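2,3-bisphosphoglycerate-independent phosphoglycerate mutase (Pyrococcus horikoshii, PDB 2ZKT) probably catalyses the interconversion of 2-phosphoglycerate and 3-phosphoglycerate in glycolysis, without needing 2,3-bisphosphoglycerate as a cofactor. Local coordinates at residues A32-M37 / R322-I327; V87-S92 / V153-S158; L9-G14 / T62-I67; G44-Q49 / E380-K385. All coordinates share one frame; numbering follows the deposited sequence.

Interaction 1: residues A32-M37 / R322-I327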
loop_
_atom_site.group_PDB
_atom_site.type_symbol
_atom_site.label_atom_id
_atom_site.label_comp_id
_atom_site.label_asym_id
_atom_site.label_seq_id
_atom_site.Cartn_x
_atom_site.Cartn_y
_atom_site.Cartn_z
ATOM N N ALA B 32 -3.367 -0.229 1.028
ATOM C CA ALA B 32 -2.014 -0.776 1.135
ATOM C C ALA B 32 -1.203 -0.556 -0.132
ATOM O O ALA B 32 -1.720 -0.678 -1.232
ATOM C CB ALA B 32 -2.084 -2.279 1.451
ATOM N N ASN B 33 0.077 -0.229 0.026
ATOM C CA ASN B 33 0.956 -0.019 -1.120
ATOM C C ASN B 33 1.380 -1.406 -1.620
ATOM O O ASN B 33 2.174 -2.098 -0.976
ATOM C CB ASN B 33 2.179 0.808 -0.688
ATOM C CG ASN B 33 3.159 1.052 -1.825
ATOM O OD1 ASN B 33 2.766 1.426 -2.928
ATOM N ND2 ASN B 33 4.446 0.851 -1.552
ATOM N N THR B 34 0.843 -1.802 -2.777
ATOM C CA THR B 34 1.120 -3.118 -3.361
ATOM C C THR B 34 1.511 -3.014 -4.837
ATOM O O THR B 34 0.801 -3.519 -5.716
ATOM C CB THR B 34 -0.131 -4.019 -3.260
ATOM O OG1 THR B 34 -1.204 -3.421 -4.013
ATOM C CG2 THR B 34 -0.583 -4.154 -1.803
ATOM N N PRO B 35 2.671 -2.395 -5.126
ATOM C CA PRO B 35 3.118 -2.242 -6.520
ATOM C C PRO B 35 3.244 -3.525 -7.349
ATOM O O PRO B 35 3.076 -3.484 -8.566
ATOM C CB PRO B 35 4.451 -1.505 -6.369
ATOM C CG PRO B 35 4.988 -2.050 -5.074
ATOM C CD PRO B 35 3.750 -2.016 -4.183
ATOM N N ASN B 36 3.540 -4.661 -6.704
ATOM C CA ASN B 36 3.696 -5.934 -7.424
ATOM C C ASN B 36 2.366 -6.549 -7.868
ATOM O O ASN B 36 2.235 -7.004 -9.008
ATOM C CB ASN B 36 4.505 -6.931 -6.574
ATOM C CG ASN B 36 5.995 -6.560 -6.509
ATOM O OD1 ASN B 36 6.700 -6.620 -7.514
ATOM N ND2 ASN B 36 6.465 -6.155 -5.328
ATOM N N MET B 37 1.373 -6.563 -6.985
ATOM C CA MET B 37 0.075 -7.099 -7.379
ATOM C C MET B 37 -0.555 -6.149 -8.425
ATOM O O MET B 37 -1.241 -6.606 -9.353
ATOM C CB MET B 37 -0.834 -7.291 -6.145
ATOM C CG MET B 37 -0.380 -8.478 -5.263
ATOM S SD MET B 37 -1.428 -8.890 -3.828
ATOM C CE MET B 37 -0.648 -7.914 -2.493
ATOM N N ARG B 322 3.365 -6.768 3.265
ATOM C CA ARG B 322 4.430 -7.754 3.448
ATOM C C ARG B 322 4.227 -8.853 2.395
ATOM O O ARG B 322 5.189 -9.407 1.848
ATOM C CB ARG B 322 4.384 -8.328 4.877
ATOM C CG ARG B 322 4.893 -7.332 5.925
ATOM C CD ARG B 322 4.696 -7.813 7.360
ATOM N NE ARG B 322 5.228 -9.160 7.576
ATOM C CZ ARG B 322 5.023 -9.866 8.690
ATOM N NH1 ARG B 322 4.301 -9.341 9.682
ATOM N NH2 ARG B 322 5.519 -11.097 8.807
ATOM N N ALA B 323 2.962 -9.156 2.101
ATOM C CA ALA B 323 2.645 -10.163 1.095
ATOM C C ALA B 323 3.103 -9.657 -0.279
ATOM O O ALA B 323 3.656 -10.426 -1.078
ATOM C CB ALA B 323 1.121 -10.452 1.084
ATOM N N ASP B 324 2.888 -8.366 -0.561
ATOM C CA ASP B 324 3.295 -7.839 -1.863
ATOM C C ASP B 324 4.794 -8.026 -2.082
ATOM O O ASP B 324 5.226 -8.407 -3.181
ATOM C CB ASP B 324 2.930 -6.352 -2.015
ATOM C CG ASP B 324 2.902 -5.906 -3.483
ATOM O OD1 ASP B 324 2.083 -6.463 -4.257
ATOM O OD2 ASP B 324 3.693 -5.006 -3.873
ATOM N N ARG B 325 5.591 -7.773 -1.042
ATOM C CA ARG B 325 7.044 -7.950 -1.152
ATOM C C ARG B 325 7.345 -9.440 -1.356
ATOM O O ARG B 325 8.225 -9.806 -2.142
ATOM C CB ARG B 325 7.758 -7.434 0.108
ATOM C CG ARG B 325 7.453 -5.973 0.417
ATOM C CD ARG B 325 8.307 -5.416 1.556
ATOM N NE ARG B 325 7.715 -4.174 2.067
ATOM C CZ ARG B 325 6.975 -4.096 3.176
ATOM N NH1 ARG B 325 6.743 -5.187 3.904
ATOM N NH2 ARG B 325 6.439 -2.930 3.543
ATOM N N MET B 326 6.608 -10.292 -0.639
ATOM C CA MET B 326 6.778 -11.742 -0.764
ATOM C C MET B 326 6.543 -12.105 -2.232
ATOM O O MET B 326 7.319 -12.859 -2.831
ATOM C CB MET B 326 5.762 -12.478 0.138
ATOM C CG MET B 326 5.690 -13.984 -0.081
ATOM S SD MET B 326 4.390 -14.790 0.917
ATOM C CE MET B 326 2.864 -14.353 -0.086
ATOM N N ILE B 327 5.470 -11.556 -2.811
ATOM C CA ILE B 327 5.134 -11.809 -4.216
ATOM C C ILE B 327 6.207 -11.204 -5.123
ATOM O O ILE B 327 6.595 -11.807 -6.125
ATOM C CB ILE B 327 3.746 -11.205 -4.565
ATOM C CG1 ILE B 327 2.651 -11.993 -3.820
ATOM C CG2 ILE B 327 3.510 -11.234 -6.086
ATOM C CD1 ILE B 327 1.456 -11.157 -3.409
#
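The flat carboxylate of Asp324 lies between the backbone of Thr34 and the side chain of Asn36. Thr34 CA sits over one face, 3.3 Å from Asp324 CG, with Thr34 CB beside it. Above the other face the amide of Asn36 is tilted by 40° to the carboxylate, and its ND2 makes a weak bond of 3.3 Å to Asp324 OD2. The outer edge is filled by two backbone N-H groups. Asn36 N gives a nearly straight bond of 2.9 Å to Asp324 OD2, and Met37 N a more bent one of 2.8 Å to Asp324 OD1. Each oxygen accepts through its syn lone pair, so the two bonds run as a fork and hold the carboxylate against rotation. Asp324 CG stands anti to its backbone N (chi1 -161°), which carries the group out toward residues 34-37. Alongside, Met37 SD packs on Ile327 CD1 at 3.7 Å, the two side chains lying crosswise. Thr34 occupies the N-cap position of helix 35-43, but its side chain makes no capping bond. Asp324 of helix 313-331 instead accepts the N-H groups of Asn36 and Met37 in the first turn, a helix start held by a carboxylate distant in sequence.

Interaction 2: residues V87-S92 / V153-S158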
loop_
_atom_site.group_PDB
_atom_site.type_symbol
_atom_site.label_atom_id
_atom_site.label_comp_id
_atom_site.label_asym_id
_atom_site.label_seq_id
_atom_site.Cartn_x
_atom_site.Cartn_y
_atom_site.Cartn_z
ATOM N N VAL B 87 -2.056 -31.675 11.984
ATOM C CA VAL B 87 -1.023 -31.868 12.996
ATOM C C VAL B 87 -0.046 -32.995 12.626
ATOM O O VAL B 87 0.841 -33.367 13.385
ATOM C CB VAL B 87 -1.693 -32.149 14.342
ATOM C CG1 VAL B 87 -2.529 -30.938 14.763
ATOM C CG2 VAL B 87 -2.595 -33.368 14.241
ATOM N N GLY B 88 -0.262 -33.575 11.430
ATOM C CA GLY B 88 0.726 -34.529 10.918
ATOM C C GLY B 88 0.311 -35.988 11.136
ATOM O O GLY B 88 1.077 -36.917 10.907
ATOM N N LEU B 89 -0.897 -36.289 11.617
ATOM C CA LEU B 89 -1.293 -37.685 11.861
ATOM C C LEU B 89 -1.641 -38.391 10.546
ATOM O O LEU B 89 -1.957 -37.740 9.541
ATOM C CB LEU B 89 -2.513 -37.752 12.792
ATOM C CG LEU B 89 -2.447 -37.035 14.148
ATOM C CD1 LEU B 89 -3.800 -37.170 14.866
ATOM C CD2 LEU B 89 -1.319 -37.633 14.999
ATOM N N ASP B 90 -1.573 -39.723 10.558
ATOM C CA ASP B 90 -1.905 -40.522 9.378
ATOM C C ASP B 90 -3.169 -41.321 9.709
ATOM O O ASP B 90 -3.118 -42.342 10.404
ATOM C CB ASP B 90 -0.746 -41.468 9.023
ATOM C CG ASP B 90 0.531 -40.717 8.650
ATOM O OD1 ASP B 90 0.475 -39.857 7.739
ATOM O OD2 ASP B 90 1.589 -40.988 9.263
ATOM N N LEU B 91 -4.305 -40.838 9.209
ATOM C CA LEU B 91 -5.602 -41.470 9.463
ATOM C C LEU B 91 -6.157 -42.294 8.300
ATOM O O LEU B 91 -5.717 -42.163 7.145
ATOM C CB LEU B 91 -6.632 -40.394 9.844
ATOM C CG LEU B 91 -6.535 -39.713 11.218
ATOM C CD1 LEU B 91 -5.176 -39.050 11.392
ATOM C CD2 LEU B 91 -7.657 -38.685 11.347
ATOM N N SER B 92 -7.138 -43.141 8.626
ATOM C CA SER B 92 -7.813 -43.997 7.648
ATOM C C SER B 92 -9.160 -43.344 7.322
ATOM O O SER B 92 -9.782 -42.735 8.197
ATOM C CB SER B 92 -8.055 -45.394 8.240
ATOM O OG SER B 92 -6.844 -45.984 8.685
ATOM N N VAL B 153 -6.778 -41.217 19.252
ATOM C CA VAL B 153 -5.544 -40.452 19.269
ATOM C C VAL B 153 -5.929 -39.088 19.840
ATOM O O VAL B 153 -6.960 -38.515 19.468
ATOM C CB VAL B 153 -4.940 -40.265 17.857
ATOM C CG1 VAL B 153 -3.627 -39.480 17.960
ATOM C CG2 VAL B 153 -4.691 -41.624 17.211
ATOM N N LEU B 154 -5.128 -38.598 20.784
ATOM C CA LEU B 154 -5.372 -37.293 21.384
ATOM C C LEU B 154 -4.041 -36.569 21.337
ATOM O O LEU B 154 -3.099 -36.937 22.043
ATOM C CB LEU B 154 -5.846 -37.408 22.837
ATOM C CG LEU B 154 -6.436 -36.065 23.309
ATOM C CD1 LEU B 154 -7.955 -36.118 23.176
ATOM C CD2 LEU B 154 -6.036 -35.768 24.751
ATOM N N LYS B 155 -3.965 -35.543 20.491
ATOM C CA LYS B 155 -2.734 -34.785 20.332
ATOM C C LYS B 155 -3.009 -33.274 20.428
ATOM O O LYS B 155 -4.002 -32.777 19.888
ATOM C CB LYS B 155 -2.114 -35.152 18.978
ATOM C CG LYS B 155 -0.691 -34.680 18.764
ATOM C CD LYS B 155 -0.144 -35.271 17.469
ATOM C CE LYS B 155 1.192 -34.650 17.101
ATOM N NZ LYS B 155 1.031 -33.190 16.848
ATOM N N GLY B 156 -2.145 -32.547 21.131
ATOM C CA GLY B 156 -2.341 -31.108 21.248
ATOM C C GLY B 156 -1.850 -30.408 19.989
ATOM O O GLY B 156 -0.986 -30.940 19.281
ATOM N N MET B 157 -2.398 -29.226 19.694
ATOM C CA MET B 157 -1.973 -28.479 18.510
ATOM C C MET B 157 -1.299 -27.155 18.898
ATOM O O MET B 157 -0.069 -27.039 18.847
ATOM C CB MET B 157 -3.170 -28.230 17.574
ATOM C CG MET B 157 -4.403 -27.622 18.236
ATOM S SD MET B 157 -5.801 -27.441 17.080
ATOM C CE MET B 157 -5.464 -25.811 16.369
ATOM N N SER B 158 -2.100 -26.163 19.292
ATOM C CA SER B 158 -1.564 -24.853 19.701
ATOM C C SER B 158 -2.490 -24.149 20.708
ATOM O O SER B 158 -3.711 -24.263 20.643
ATOM C CB SER B 158 -1.428 -23.955 18.463
ATOM O OG SER B 158 -0.344 -24.402 17.643
#
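Leu89 lies against Val153 and Lys155 where the turn leaving helix 80-86 passes strand 152-155, an outermost strand of the four-stranded antiparallel sheet. The helix closes in a Schellman motif: Gly88 adopts a positive phi of 100°, and the chain then turns so that Leu89 points at the strand. Its two methyls form the tight part of the contact. Leu89 CD2 rests on Lys155 CD at 3.6 Å, and Leu89 CD1 on Val153 CG1 at 3.9 Å; Leu89 runs side by side with each partner, pointing the opposite way. On the sheet side Val153 also touches Asp165, and its backbone pairs with the same residue of strand 161-166.

The looser, more open side is the lysine end. Lys155 is extended through CE and bends only at its last torsion (chi4 -63°), which brings NZ beside Val87. There Lys155 NZ makes a weak bond of 3.5 Å to Val87 O, a carbonyl in the turn that ends the helix. An alanine in place of Lys155 would probably strip Leu89 CD2 of its closest aliphatic neighbour and Val87 O of this weak partner. A separate apolar contact, backed by Val163 against Val87, joins Val87 to Met157, whose sulphur end leads away; Val87 CG1 lies 4.0 Å from Met157 CB.

Interaction 3: residues L9-G14 / T62-I67. With ZN (zinc ion), chain G.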
loop_
_atom_site.group_PDB
_atom_site.type_symbol
_atom_site.label_atom_id
_atom_site.label_comp_id
_atom_site.label_asym_id
_atom_site.label_seq_id
_atom_site.Cartn_x
_atom_site.Cartn_y
_atom_site.Cartn_z
ATOM N N LEU B 9 -0.744 -20.748 -7.316
ATOM C CA LEU B 9 -1.929 -20.195 -6.705
ATOM C C LEU B 9 -1.587 -19.637 -5.322
ATOM O O LEU B 9 -1.198 -20.381 -4.405
ATOM C CB LEU B 9 -3.013 -21.276 -6.598
ATOM C CG LEU B 9 -4.310 -20.859 -5.888
ATOM C CD1 LEU B 9 -4.838 -19.574 -6.506
ATOM C CD2 LEU B 9 -5.341 -21.983 -5.984
ATOM N N ILE B 10 -1.753 -18.322 -5.177
ATOM C CA ILE B 10 -1.446 -17.635 -3.927
ATOM C C ILE B 10 -2.695 -17.159 -3.179
ATOM O O ILE B 10 -3.520 -16.411 -3.722
ATOM C CB ILE B 10 -0.496 -16.450 -4.230
ATOM C CG1 ILE B 10 0.818 -17.012 -4.806
ATOM C CG2 ILE B 10 -0.239 -15.610 -2.976
ATOM C CD1 ILE B 10 1.839 -15.955 -5.134
ATOM N N ILE B 11 -2.840 -17.616 -1.934
ATOM C CA ILE B 11 -3.978 -17.229 -1.111
ATOM C C ILE B 11 -3.590 -16.335 0.072
ATOM O O ILE B 11 -2.762 -16.707 0.929
ATOM C CB ILE B 11 -4.722 -18.466 -0.543
ATOM C CG1 ILE B 11 -5.370 -19.265 -1.691
ATOM C CG2 ILE B 11 -5.774 -18.025 0.475
ATOM C CD1 ILE B 11 -6.382 -18.467 -2.506
ATOM N N LEU B 12 -4.194 -15.147 0.102
ATOM C CA LEU B 12 -3.970 -14.199 1.181
ATOM C C LEU B 12 -5.240 -14.288 2.031
ATOM O O LEU B 12 -6.223 -13.593 1.780
ATOM C CB LEU B 12 -3.783 -12.788 0.615
ATOM C CG LEU B 12 -2.701 -12.697 -0.472
ATOM C CD1 LEU B 12 -2.435 -11.237 -0.758
ATOM C CD2 LEU B 12 -1.417 -13.387 -0.019
ATOM N N ASP B 13 -5.201 -15.184 3.018
ATOM C CA ASP B 13 -6.317 -15.458 3.922
ATOM C C ASP B 13 -7.090 -14.210 4.374
ATOM O O ASP B 13 -6.503 -13.231 4.848
ATOM C CB ASP B 13 -5.784 -16.233 5.139
ATOM C CG ASP B 13 -6.791 -17.223 5.695
ATOM O OD1 ASP B 13 -7.742 -16.781 6.381
ATOM O OD2 ASP B 13 -6.639 -18.448 5.430
ATOM N N GLY B 14 -8.413 -14.259 4.208
ATOM C CA GLY B 14 -9.268 -13.144 4.606
ATOM C C GLY B 14 -8.999 -11.826 3.888
ATOM O O GLY B 14 -9.346 -10.759 4.393
ATOM N N THR B 62 -13.948 -25.188 4.262
ATOM C CA THR B 62 -14.849 -25.273 3.106
ATOM C C THR B 62 -14.420 -24.311 1.967
ATOM O O THR B 62 -14.626 -24.598 0.781
ATOM C CB THR B 62 -16.322 -24.939 3.513
ATOM O OG1 THR B 62 -16.388 -23.605 4.059
ATOM C CG2 THR B 62 -16.838 -25.947 4.557
ATOM N N ALA B 63 -13.824 -23.171 2.338
ATOM C CA ALA B 63 -13.371 -22.190 1.350
ATOM C C ALA B 63 -12.206 -22.753 0.545
ATOM O O ALA B 63 -12.089 -22.498 -0.661
ATOM C CB ALA B 63 -12.941 -20.877 2.042
ATOM N N HIS B 64 -11.343 -23.522 1.215
ATOM C CA HIS B 64 -10.176 -24.088 0.538
ATOM C C HIS B 64 -10.529 -25.317 -0.319
ATOM O O HIS B 64 -9.886 -25.607 -1.321
ATOM C CB HIS B 64 -9.107 -24.439 1.586
ATOM C CG HIS B 64 -8.238 -23.235 1.876
ATOM N ND1 HIS B 64 -8.399 -22.425 2.955
ATOM C CD2 HIS B 64 -7.149 -22.755 1.128
ATOM C CE1 HIS B 64 -7.421 -21.491 2.866
ATOM N NE2 HIS B 64 -6.657 -21.668 1.780
ATOM N N LEU B 65 -11.553 -26.091 0.114
ATOM C CA LEU B 65 -11.994 -27.178 -0.764
ATOM C C LEU B 65 -12.450 -26.577 -2.092
ATOM O O LEU B 65 -12.256 -27.113 -3.178
ATOM C CB LEU B 65 -13.192 -27.908 -0.126
ATOM C CG LEU B 65 -12.823 -28.973 0.924
ATOM C CD1 LEU B 65 -14.046 -29.433 1.711
ATOM C CD2 LEU B 65 -12.220 -30.251 0.335
ATOM N N SER B 66 -13.123 -25.416 -1.948
ATOM C CA SER B 66 -13.614 -24.692 -3.115
ATOM C C SER B 66 -12.457 -24.172 -3.982
ATOM O O SER B 66 -12.419 -24.380 -5.189
ATOM C CB SER B 66 -14.478 -23.522 -2.617
ATOM O OG SER B 66 -15.028 -22.816 -3.729
ATOM N N ILE B 67 -11.498 -23.496 -3.352
ATOM C CA ILE B 67 -10.332 -22.955 -4.043
ATOM C C ILE B 67 -9.554 -24.057 -4.778
ATOM O O ILE B 67 -9.010 -23.813 -5.859
ATOM C CB ILE B 67 -9.382 -22.250 -3.041
ATOM C CG1 ILE B 67 -10.077 -21.015 -2.436
ATOM C CG2 ILE B 67 -8.074 -21.874 -3.719
ATOM C CD1 ILE B 67 -10.437 -19.913 -3.434
HETATM ZN ZN ZN G . -9.246 -18.431 5.963
#
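Asp13 brings a zinc-binding carboxylate to the edge of the His64 ring without bonding to it: Asp13 OD2 lies near the ring plane, 4.1 Å from His64 CE1, and the two planes are 33° apart. Asp13 OD1 binds the zinc ion at 2.3 Å, with Asp13 OD2 at a long 2.7 Å. His64 ND1, next to CE1 in the ring, bonds to the backbone O of Ser60. Ser60 is itself a zinc ligand, as are Asp346 and His347, so the histidine belongs to the second shell, behind Ser60. This is the arrangement of the alkaline phosphatase superfamily, with a metal-binding aspartate at the end of a central parallel strand and a serine at the start of the facing helix, probably the phosphate-accepting residue as in relatives. Strand 9-12 and helix 62-67 run nearly antiparallel at 158°, their axes 11.7 Å apart, and large aliphatic side chains span the distance. Ile11 and Ile67 meet tip to tip, Ile11 CD1 to Ile67 CG2 at 4.0 Å. The same Ile67 methyl receives Leu9 CD2 at 3.6 Å; Leu9 CG stands anti to its backbone N (chi1 176°), reaching out toward the helix. Ile11 CG2 approaches His64 NE2 obliquely at 4.0 Å.

Interaction 4: residues G44-Q49 / E380-K385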
loop_
_atom_site.group_PDB
_atom_site.type_symbol
_atom_site.label_atom_id
_atom_site.label_comp_id
_atom_site.label_asym_id
_atom_site.label_seq_id
_atom_site.Cartn_x
_atom_site.Cartn_y
_atom_site.Cartn_z
ATOM N N GLY B 44 -2.357 -8.670 -16.347
ATOM C CA GLY B 44 -3.257 -9.809 -16.227
ATOM C C GLY B 44 -4.736 -9.482 -16.406
ATOM O O GLY B 44 -5.119 -8.523 -17.097
ATOM N N ILE B 45 -5.575 -10.285 -15.755
ATOM C CA ILE B 45 -7.010 -10.124 -15.822
ATOM C C ILE B 45 -7.528 -10.258 -14.395
ATOM O O ILE B 45 -6.986 -11.037 -13.601
ATOM C CB ILE B 45 -7.617 -11.213 -16.755
ATOM C CG1 ILE B 45 -9.088 -10.915 -17.050
ATOM C CG2 ILE B 45 -7.461 -12.606 -16.139
ATOM C CD1 ILE B 45 -9.694 -11.873 -18.091
ATOM N N LEU B 46 -8.574 -9.501 -14.069
ATOM C CA LEU B 46 -9.165 -9.521 -12.731
ATOM C C LEU B 46 -10.607 -10.045 -12.688
ATOM O O LEU B 46 -11.326 -10.053 -13.694
ATOM C CB LEU B 46 -9.139 -8.104 -12.140
ATOM C CG LEU B 46 -8.033 -7.698 -11.144
ATOM C CD1 LEU B 46 -6.662 -8.044 -11.668
ATOM C CD2 LEU B 46 -8.155 -6.192 -10.873
ATOM N N GLY B 47 -11.027 -10.462 -11.491
ATOM C CA GLY B 47 -12.384 -10.947 -11.293
ATOM C C GLY B 47 -12.735 -10.998 -9.806
ATOM O O GLY B 47 -11.913 -10.675 -8.947
ATOM N N GLN B 48 -13.972 -11.407 -9.510
ATOM C CA GLN B 48 -14.450 -11.537 -8.136
ATOM C C GLN B 48 -14.883 -12.982 -7.996
ATOM O O GLN B 48 -15.522 -13.539 -8.902
ATOM C CB GLN B 48 -15.687 -10.668 -7.872
ATOM C CG GLN B 48 -15.587 -9.226 -8.263
ATOM C CD GLN B 48 -16.832 -8.445 -7.851
ATOM O OE1 GLN B 48 -16.960 -8.035 -6.692
ATOM N NE2 GLN B 48 -17.762 -8.246 -8.793
ATOM N N GLN B 49 -14.552 -13.606 -6.873
ATOM C CA GLN B 49 -14.970 -14.994 -6.696
ATOM C C GLN B 49 -15.717 -15.185 -5.397
ATOM O O GLN B 49 -15.359 -14.596 -4.368
ATOM C CB GLN B 49 -13.764 -15.951 -6.740
ATOM C CG GLN B 49 -12.763 -15.780 -5.607
ATOM C CD GLN B 49 -13.029 -16.702 -4.416
ATOM O OE1 GLN B 49 -14.060 -17.380 -4.339
ATOM N NE2 GLN B 49 -12.092 -16.717 -3.479
ATOM N N GLU B 380 -10.649 -4.491 -4.667
ATOM C CA GLU B 380 -12.033 -4.929 -4.808
ATOM C C GLU B 380 -12.821 -4.146 -5.864
ATOM O O GLU B 380 -13.535 -4.753 -6.669
ATOM C CB GLU B 380 -12.763 -4.879 -3.455
ATOM C CG GLU B 380 -12.259 -5.925 -2.459
ATOM C CD GLU B 380 -11.156 -5.392 -1.542
ATOM O OE1 GLU B 380 -10.318 -4.581 -2.005
ATOM O OE2 GLU B 380 -11.130 -5.792 -0.350
ATOM N N ARG B 381 -12.704 -2.814 -5.881
ATOM C CA ARG B 381 -13.447 -2.045 -6.874
ATOM C C ARG B 381 -12.937 -2.289 -8.293
ATOM O O ARG B 381 -13.709 -2.262 -9.254
ATOM C CB ARG B 381 -13.435 -0.534 -6.538
ATOM C CG ARG B 381 -14.740 -0.067 -5.833
ATOM C CD ARG B 381 -14.986 -0.834 -4.524
ATOM N NE ARG B 381 -14.081 -0.411 -3.452
ATOM C CZ ARG B 381 -14.268 0.673 -2.693
ATOM N NH1 ARG B 381 -15.332 1.446 -2.876
ATOM N NH2 ARG B 381 -13.385 1.000 -1.763
ATOM N N GLU B 382 -11.633 -2.551 -8.415
ATOM C CA GLU B 382 -11.026 -2.825 -9.712
ATOM C C GLU B 382 -11.489 -4.227 -10.187
ATOM O O GLU B 382 -11.822 -4.425 -11.360
ATOM C CB GLU B 382 -9.494 -2.770 -9.568
ATOM C CG GLU B 382 -8.715 -2.533 -10.865
ATOM C CD GLU B 382 -8.796 -1.089 -11.375
ATOM O OE1 GLU B 382 -9.069 -0.175 -10.567
ATOM O OE2 GLU B 382 -8.563 -0.864 -12.580
ATOM N N ALA B 383 -11.529 -5.188 -9.263
ATOM C CA ALA B 383 -11.952 -6.543 -9.603
ATOM C C ALA B 383 -13.404 -6.555 -10.081
ATOM O O ALA B 383 -13.838 -7.404 -10.849
ATOM C CB ALA B 383 -11.806 -7.407 -8.347
ATOM N N MET B 384 -14.179 -5.581 -9.560
ATOM C CA MET B 384 -15.560 -5.429 -10.004
ATOM C C MET B 384 -15.632 -5.101 -11.505
ATOM O O MET B 384 -16.670 -5.207 -12.149
ATOM C CB MET B 384 -16.192 -4.278 -9.203
ATOM C CG MET B 384 -16.760 -4.711 -7.843
ATOM S SD MET B 384 -17.365 -3.305 -6.889
ATOM C CE MET B 384 -16.477 -3.638 -5.354
ATOM N N LYS B 385 -14.478 -4.660 -12.057
ATOM C CA LYS B 385 -14.425 -4.310 -13.484
ATOM C C LYS B 385 -13.554 -5.299 -14.283
ATOM O O LYS B 385 -13.284 -5.113 -15.465
ATOM C CB LYS B 385 -13.838 -2.897 -13.631
ATOM C CG LYS B 385 -14.633 -1.829 -12.878
ATOM C CD LYS B 385 -14.050 -0.425 -13.105
ATOM C CE LYS B 385 -12.569 -0.322 -12.707
ATOM N NZ LYS B 385 -12.127 1.065 -12.856
HETATM O O HOH W 1 -16.328 -8.805 -11.845
#
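Ala383 presses its methyl against the backbone of Gly47, with Ala383 CB 3.3 Å from Gly47 O, and here the helical segment and the strand come closest, their CA atoms 4.7 Å apart. Leu46 and Gln48 flank this point. On one flank Leu46 CD2 reaches Glu382 CG at 3.7 Å, packing on the aliphatic part of the glutamate. On the other, Gln48 CG stands beside its own backbone N (chi1 -51°) and comes within 3.6 Å of Ala383 O. The chain runs on extended to CD, and the amide is turned (chi3 81°) with a face over Met384 CG, which lies 3.5 Å from Gln48 OE1. A water links the two segments, donating to Ala383 O at 3.0 Å and accepting a weak bond from Gln48 NE2 at 3.4 Å. An alanine in place of Gln48 would probably uncover Met384 CG and leave the water without its mate on the strand.

The contact seats the short helix 380-383 on strand 45-50, which lies between strands 361-366 and 391-392 in the large mixed sheet. Further out, the carboxylate of Glu382 turns to the backbone N of Lys376, which ties the helix to the loop before it. At the start of the strand, Leu46 N bonds to Asp373 OD2 and Gly44 O to Thr372 OG1. Thr372 and Asp373, together with Glu42, bind the calcium ion, about 9 Å from the side chain of Leu46.

In the fold
Interactions 1, 3 and 4 cluster around the large mixed sheet, their centres 16 to 18 Å apart, and their segments alternate along the chain. Interaction 3 reaches this sheet through strand 6-12 and interaction 4 through strand 45-50; interaction 1 packs on Leu12 of strand 6-12 through Met37 and Ala323. Ile67 of interaction 3 touches Gln49 of interaction 4, and helix 35-43 leads directly into strand 45-50. Interactions 1 and 4 thus join early segments to late ones, while interaction 3 ties two early segments at the zinc site. Interaction 2 stands apart, with its centre 35 Å from that of interaction 1, and belongs to the separate four-stranded antiparallel sheet; its segments fall between the early and late halves of interactions 1 and 4.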